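Local coordinates for protein ribosomal RNA small subunit methyltransferase Nep1 (Archaeoglobus fulgidus, PDB 3O7B) that probably methylates N1 of a pseudouridine in 16S ribosomal RNA during ribosome biogenesis, with S-adenosyl-L-methionine as methyl donor, at residues 81-86 with 200-205; 171-176 with 204-209. All coordinates share one frame; numbering follows the deposited sequence. Where two conformers were deposited one is given.

Contact 1 (81-86 with 200-205); sequences REKRGR and DFFEET
The ammonium group of Lys83 stands squarely over one face of the Phe202 ring. NZ lies 3.5 Å from the ring centroid and only 8° off the ring normal, and all six carbons are nearly equidistant from it, which is the geometry of a centred cation-pi interaction. The two side chains run past each other in opposite directions: the lysine comes from the 81-83 3-10 segment with its chain extended beyond CG, and on the way its CD passes 4.0 Å from CZ of Phe202. Phe202 keeps CG beside its own backbone N (chi1 -67°), a setting that turns one ring face to the lysine NZ.

The same nitrogen also donates a hydrogen bond to the backbone, NZ of Lys83 to O of Asp200 at 2.7 Å. The C=O...N angle is 150°, and the donor is tilted somewhat from the carbonyl plane. A salt bridge to Glu34 and a cation-pi contact with Phe196 add to the surroundings of this buried ammonium, so carboxylate, carbonyl and ring faces together should offset the cost of burying the charge. Glu34 in turn accepts hydrogen bonds from Phe202 N and Thr205 OG1, tying the lysine's ion pair to the first turn of helix 203-209.

Phe202 is the N-cap residue of that helix, and next to it Phe201 touches the bound S-adenosylhomocysteine. The arrangement thus pins the loop that holds 81-86, ahead of helix 87-98, to a cofactor-pocket loop of the SPOUT-type methyltransferase domain.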
loop_
_atom_site.group_PDB
_atom_site.type_symbol
_atom_site.label_atom_id
_atom_site.label_comp_id
_atom_site.label_asym_id
_atom_site.label_seq_id
_atom_site.Cartn_x
_atom_site.Cartn_y
_atom_site.Cartn_z
ATOM N N ARG A 81 1.962 23.593 -0.813
ATOM C CA ARG A 81 0.736 22.841 -0.608
ATOM C C ARG A 81 0.731 21.539 -1.400
ATOM O O ARG A 81 0.152 20.537 -0.948
ATOM C CB ARG A 81 -0.512 23.681 -0.915
ATOM C CG ARG A 81 -1.846 22.963 -0.575
ATOM C CD ARG A 81 -2.453 22.433 -1.850
ATOM N NE ARG A 81 -3.673 21.636 -1.686
ATOM C CZ ARG A 81 -3.700 20.309 -1.581
ATOM N NH1 ARG A 81 -2.570 19.601 -1.551
ATOM N NH2 ARG A 81 -4.868 19.691 -1.499
ATOM N N GLU A 82 1.399 21.531 -2.552
ATOM C CA GLU A 82 1.436 20.337 -3.394
ATOM C C GLU A 82 2.069 19.133 -2.678
ATOM O O GLU A 82 1.786 17.990 -3.037
ATOM C CB GLU A 82 2.137 20.625 -4.735
ATOM C CG GLU A 82 3.652 20.801 -4.675
ATOM C CD GLU A 82 4.088 22.185 -4.200
ATOM O OE1 GLU A 82 3.220 23.074 -4.005
ATOM O OE2 GLU A 82 5.312 22.382 -4.033
ATOM N N LYS A 83 2.889 19.388 -1.658
ATOM C CA LYS A 83 3.530 18.301 -0.899
ATOM C C LYS A 83 2.700 17.777 0.270
ATOM O O LYS A 83 3.048 16.749 0.857
ATOM C CB LYS A 83 4.878 18.765 -0.333
ATOM C CG LYS A 83 5.930 19.001 -1.393
ATOM C CD LYS A 83 7.272 19.279 -0.751
ATOM C CE LYS A 83 8.373 19.249 -1.788
ATOM N NZ LYS A 83 9.709 19.560 -1.190
ATOM N N ARG A 84 1.615 18.471 0.603
ATOM C CA ARG A 84 0.986 18.323 1.920
ATOM C C ARG A 84 -0.306 17.529 1.911
ATOM O O ARG A 84 -0.968 17.412 0.873
ATOM C CB ARG A 84 0.767 19.700 2.545
ATOM C CG ARG A 84 2.062 20.467 2.666
ATOM C CD ARG A 84 1.826 21.890 3.145
ATOM N NE ARG A 84 1.883 21.960 4.596
ATOM C CZ ARG A 84 2.107 23.076 5.277
ATOM N NH1 ARG A 84 2.291 24.222 4.630
ATOM N NH2 ARG A 84 2.159 23.041 6.596
ATOM N N GLY A 85 -0.643 16.983 3.077
ATOM C CA GLY A 85 -1.909 16.288 3.301
ATOM C C GLY A 85 -2.008 14.905 2.698
ATOM O O GLY A 85 -3.115 14.436 2.426
ATOM N N ARG A 86 -0.874 14.229 2.549
ATOM C CA ARG A 86 -0.867 12.875 1.932
ATOM C C ARG A 86 -0.187 11.784 2.770
ATOM O O ARG A 86 0.783 11.181 2.332
ATOM C CB ARG A 86 -0.302 12.941 0.514
ATOM C CG ARG A 86 -1.149 13.807 -0.424
ATOM C CD ARG A 86 -2.510 13.155 -0.777
ATOM N NE ARG A 86 -2.294 11.823 -1.325
ATOM C CZ ARG A 86 -1.921 11.567 -2.572
ATOM N NH1 ARG A 86 -1.754 12.544 -3.451
ATOM N NH2 ARG A 86 -1.712 10.308 -2.942
ATOM N N ASP A 200 9.888 18.808 -5.840
ATOM C CA ASP A 200 11.251 18.304 -5.690
ATOM C C ASP A 200 11.649 18.435 -4.233
ATOM O O ASP A 200 11.009 19.164 -3.495
ATOM C CB ASP A 200 12.209 19.140 -6.538
ATOM C CG ASP A 200 11.943 18.993 -8.018
ATOM O OD1 ASP A 200 11.318 19.909 -8.597
ATOM O OD2 ASP A 200 12.339 17.955 -8.590
ATOM N N PHE A 201 12.708 17.743 -3.829
ATOM C CA PHE A 201 13.210 17.873 -2.461
ATOM C C PHE A 201 13.538 19.320 -2.124
ATOM O O PHE A 201 14.047 20.059 -2.972
ATOM C CB PHE A 201 14.468 17.039 -2.264
ATOM C CG PHE A 201 14.236 15.557 -2.385
ATOM C CD1 PHE A 201 13.593 14.863 -1.370
ATOM C CD2 PHE A 201 14.683 14.860 -3.495
ATOM C CE1 PHE A 201 13.384 13.488 -1.483
ATOM C CE2 PHE A 201 14.475 13.477 -3.612
ATOM C CZ PHE A 201 13.828 12.801 -2.591
ATOM N N PHE A 202 13.245 19.729 -0.897
ATOM C CA PHE A 202 13.760 21.004 -0.383
ATOM C C PHE A 202 15.281 20.997 -0.441
ATOM O O PHE A 202 15.940 19.981 -0.200
ATOM C CB PHE A 202 13.352 21.203 1.072
ATOM C CG PHE A 202 11.868 21.395 1.282
ATOM C CD1 PHE A 202 11.145 22.353 0.557
ATOM C CD2 PHE A 202 11.198 20.641 2.256
ATOM C CE1 PHE A 202 9.772 22.531 0.775
ATOM C CE2 PHE A 202 9.831 20.814 2.483
ATOM C CZ PHE A 202 9.112 21.762 1.742
ATOM N N GLU A 203 15.859 22.160 -0.727
ATOM C CA GLU A 203 17.311 22.287 -0.682
ATOM C C GLU A 203 17.867 21.924 0.698
ATOM O O GLU A 203 18.922 21.276 0.788
ATOM C CB GLU A 203 17.757 23.690 -1.111
ATOM C CG GLU A 203 17.657 23.942 -2.614
ATOM C CD GLU A 203 18.409 22.910 -3.463
ATOM O OE1 GLU A 203 19.515 22.464 -3.064
ATOM O OE2 GLU A 203 17.887 22.546 -4.543
ATOM N N GLU A 204 17.156 22.313 1.758
ATOM C CA GLU A 204 17.567 21.972 3.120
ATOM C C GLU A 204 17.714 20.461 3.323
ATOM O O GLU A 204 18.674 20.005 3.932
ATOM C CB GLU A 204 16.611 22.555 4.168
ATOM C CG GLU A 204 17.013 22.188 5.599
ATOM C CD GLU A 204 16.230 22.926 6.675
ATOM O OE1 GLU A 204 15.310 23.711 6.348
ATOM O OE2 GLU A 204 16.549 22.708 7.865
ATOM N N THR A 205 16.756 19.692 2.808
ATOM C CA THR A 205 16.808 18.237 2.918
ATOM C C THR A 205 18.081 17.681 2.287
ATOM O O THR A 205 18.790 16.874 2.889
ATOM C CB THR A 205 15.573 17.615 2.237
ATOM O OG1 THR A 205 14.392 18.136 2.839
ATOM C CG2 THR A 205 15.570 16.086 2.358
#

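Contact 2 (171-176 with 204-209). With SAH (S-adenosyl-L-homocysteine), chain C.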
loop_
_atom_site.group_PDB
_atom_site.type_symbol
_atom_site.label_atom_id
_atom_site.label_comp_id
_atom_site.label_asym_id
_atom_site.label_seq_id
_atom_site.Cartn_x
_atom_site.Cartn_y
_atom_site.Cartn_z
ATOM N N LEU A 171 20.396 8.352 -2.447
ATOM C CA LEU A 171 19.196 9.144 -2.659
ATOM C C LEU A 171 18.585 8.735 -3.986
ATOM O O LEU A 171 19.201 8.879 -5.046
ATOM C CB LEU A 171 19.501 10.650 -2.678
ATOM C CG LEU A 171 18.307 11.559 -2.922
ATOM C CD1 LEU A 171 17.278 11.437 -1.777
ATOM C CD2 LEU A 171 18.738 13.015 -3.099
ATOM N N PHE A 172 17.377 8.197 -3.928
ATOM C CA PHE A 172 16.706 7.782 -5.150
ATOM C C PHE A 172 15.985 8.970 -5.761
ATOM O O PHE A 172 15.127 9.585 -5.136
ATOM C CB PHE A 172 15.821 6.555 -4.857
ATOM C CG PHE A 172 16.637 5.313 -4.665
ATOM C CD1 PHE A 172 16.958 4.489 -5.756
ATOM C CD2 PHE A 172 17.191 5.005 -3.428
ATOM C CE1 PHE A 172 17.791 3.383 -5.604
ATOM C CE2 PHE A 172 18.019 3.897 -3.265
ATOM C CZ PHE A 172 18.325 3.084 -4.362
ATOM N N ARG A 173 16.414 9.347 -6.971
ATOM C CA ARG A 173 15.754 10.407 -7.739
ATOM C C ARG A 173 15.910 10.091 -9.215
ATOM O O ARG A 173 16.919 9.519 -9.631
ATOM C CB ARG A 173 16.340 11.817 -7.527
ATOM C CG ARG A 173 17.411 12.008 -6.507
ATOM C CD ARG A 173 18.114 13.363 -6.742
ATOM N NE ARG A 173 17.205 14.504 -6.693
ATOM C CZ ARG A 173 17.587 15.767 -6.493
ATOM N NH1 ARG A 173 18.871 16.071 -6.325
ATOM N NH2 ARG A 173 16.683 16.729 -6.451
ATOM N N GLU A 174 14.914 10.511 -9.988
ATOM C CA GLU A 174 14.889 10.311 -11.428
ATOM C C GLU A 174 16.148 10.828 -12.128
ATOM O O GLU A 174 16.657 10.166 -13.026
ATOM C CB GLU A 174 13.644 10.963 -12.019
ATOM C CG GLU A 174 13.490 10.746 -13.521
ATOM C CD GLU A 174 12.266 11.422 -14.085
ATOM O OE1 GLU A 174 11.443 11.938 -13.292
ATOM O OE2 GLU A 174 12.126 11.440 -15.333
ATOM N N LYS A 175 16.661 11.977 -11.689
ATOM C CA LYS A 175 17.819 12.608 -12.349
ATOM C C LYS A 175 19.169 11.987 -11.972
ATOM O O LYS A 175 20.220 12.414 -12.466
ATOM C CB LYS A 175 17.839 14.122 -12.084
ATOM C CG LYS A 175 18.049 14.503 -10.618
ATOM C CD LYS A 175 18.610 15.909 -10.454
ATOM C CE LYS A 175 20.128 15.899 -10.596
ATOM N NZ LYS A 175 20.775 16.966 -9.790
ATOM N N GLY A 176 19.139 10.985 -11.098
ATOM C CA GLY A 176 20.349 10.318 -10.636
ATOM C C GLY A 176 21.009 9.404 -11.648
ATOM O O GLY A 176 20.616 9.353 -12.822
ATOM N N GLU A 204 17.156 22.313 1.758
ATOM C CA GLU A 204 17.567 21.972 3.120
ATOM C C GLU A 204 17.714 20.461 3.323
ATOM O O GLU A 204 18.674 20.005 3.932
ATOM C CB GLU A 204 16.611 22.555 4.168
ATOM C CG GLU A 204 17.013 22.188 5.599
ATOM C CD GLU A 204 16.230 22.926 6.675
ATOM O OE1 GLU A 204 15.310 23.711 6.348
ATOM O OE2 GLU A 204 16.549 22.708 7.865
ATOM N N THR A 205 16.756 19.692 2.808
ATOM C CA THR A 205 16.808 18.237 2.918
ATOM C C THR A 205 18.081 17.681 2.287
ATOM O O THR A 205 18.790 16.874 2.889
ATOM C CB THR A 205 15.573 17.615 2.237
ATOM O OG1 THR A 205 14.392 18.136 2.839
ATOM C CG2 THR A 205 15.570 16.086 2.358
ATOM N N LEU A 206 18.390 18.147 1.080
ATOM C CA LEU A 206 19.594 17.686 0.397
ATOM C C LEU A 206 20.873 18.077 1.143
ATOM O O LEU A 206 21.806 17.285 1.224
ATOM C CB LEU A 206 19.647 18.211 -1.039
ATOM C CG LEU A 206 18.442 17.881 -1.922
ATOM C CD1 LEU A 206 18.498 18.667 -3.238
ATOM C CD2 LEU A 206 18.363 16.387 -2.177
ATOM N N ARG A 207 20.896 19.288 1.697
ATOM C CA ARG A 207 22.043 19.695 2.510
ATOM C C ARG A 207 22.231 18.798 3.735
ATOM O O ARG A 207 23.345 18.411 4.072
ATOM C CB ARG A 207 21.916 21.156 2.943
ATOM C CG ARG A 207 22.061 22.150 1.799
ATOM C CD ARG A 207 22.318 23.569 2.300
ATOM N NE ARG A 207 21.230 24.099 3.125
ATOM C CZ ARG A 207 20.150 24.722 2.656
ATOM N NH1 ARG A 207 19.988 24.911 1.349
ATOM N NH2 ARG A 207 19.225 25.163 3.504
ATOM N N GLU A 208 21.128 18.437 4.391
ATOM C CA GLU A 208 21.207 17.546 5.549
ATOM C C GLU A 208 21.795 16.165 5.253
ATOM O O GLU A 208 22.328 15.519 6.142
ATOM C CB GLU A 208 19.823 17.359 6.162
ATOM C CG GLU A 208 19.348 18.541 6.945
ATOM C CD GLU A 208 20.080 18.668 8.253
ATOM O OE1 GLU A 208 19.885 17.822 9.151
ATOM O OE2 GLU A 208 20.871 19.619 8.378
ATOM N N LEU A 209 21.665 15.692 4.011
ATOM C CA LEU A 209 22.137 14.362 3.691
ATOM C C LEU A 209 23.667 14.227 3.710
ATOM O O LEU A 209 24.203 13.124 3.834
ATOM C CB LEU A 209 21.589 13.924 2.329
ATOM C CG LEU A 209 20.072 13.755 2.239
ATOM C CD1 LEU A 209 19.696 13.467 0.803
ATOM C CD2 LEU A 209 19.622 12.628 3.178
HETATM N N SAH C . 9.826 14.413 -7.520
HETATM C CA SAH C . 8.599 13.643 -7.878
HETATM C CB SAH C . 7.634 13.645 -6.700
HETATM C CG SAH C . 7.954 12.575 -5.660
HETATM S SD SAH C . 7.954 10.890 -6.346
HETATM C C SAH C . 7.922 14.187 -9.132
HETATM O O SAH C . 8.451 15.087 -9.789
HETATM C "C5'" SAH C . 8.410 9.868 -4.920
HETATM C "C4'" SAH C . 9.874 9.474 -4.756
HETATM O "O4'" SAH C . 10.219 8.376 -5.581
HETATM C "C3'" SAH C . 10.875 10.543 -5.151
HETATM O "O3'" SAH C . 10.999 11.533 -4.160
HETATM C "C2'" SAH C . 12.125 9.723 -5.335
HETATM O "O2'" SAH C . 12.713 9.412 -4.068
HETATM C "C1'" SAH C . 11.591 8.435 -5.935
HETATM N N9 SAH C . 11.653 8.329 -7.417
HETATM C C8 SAH C . 10.681 8.687 -8.323
HETATM N N7 SAH C . 11.125 8.384 -9.571
HETATM C C5 SAH C . 12.343 7.813 -9.466
HETATM C C6 SAH C . 13.244 7.323 -10.404
HETATM N N6 SAH C . 12.968 7.351 -11.718
HETATM N N1 SAH C . 14.437 6.785 -9.982
HETATM C C2 SAH C . 14.759 6.755 -8.637
HETATM N N3 SAH C . 13.865 7.250 -7.715
HETATM C C4 SAH C . 12.688 7.780 -8.115
#
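Arg173 meets Leu206 with an eclipsed first torsion: chi1 is -5°, so CG nearly overlies the backbone N, a costly setting that carries the guanidinium back toward helix 203-209. There the flat group lies between two aliphatic chains. Leu206 CD2 sits 4.1 Å above one face, offset toward the rim, while Lys175 CD covers the centre of the opposite face. NH1 of Arg173 is 4.1 Å from CD1 of Leu206, and the charge itself is answered by a salt bridge to Glu214.

Next to the guanidinium the contact is purely between leucine branches. CD2 of Leu171 touches CD2 of Leu206 at 3.5 Å, close for two methyls, and reaches CD1 of Leu209 at 4.0 Å. Leu171 crosses both helix leucines at about a right angle; Leu206 and Leu209, three residues apart, present their branches on the same side of the helix. Strand 189-194, helix 203-209 and strand 212-215 form a parallel beta-alpha-beta crossover, and strand 168-172 lies in the sheet between those two strands; Leu171 is therefore on the face over which the crossing helix packs.

The strand end also borders the cofactor site. Phe172 O accepts a hydrogen bond of 2.6 Å from the ribose O2' of S-adenosylhomocysteine, and Phe172 CB lies 3.5 Å from the adenine N3. From Arg173 to Gly176 the chain makes a type I turn, closed by Gly176 N donating to Arg173 O at 3.0 Å, with Glu174 CB lying 3.7 Å from the adenine N6.

How the contacts relate
From the N terminus, segment 81-86 comes first, in the loop before helix 87-98, and contact 1 closes a long excursion of 113 residues when the chain reaches 200-205. Segment 171-176, at the end of strand 168-172, opens within that excursion, and contact 2 closes its shorter loop of 27 residues at 204-209. The two loops cross rather than nest, since contact 1 closes before contact 2; the segments share Glu204 and Thr205. Phe201 joins the sites, its CZ lying 3.8 Å from CD1 of Leu171. Helix 203-209 and its leading loop are thereby tied at one end to the 81-86 loop and along one side to the sheet.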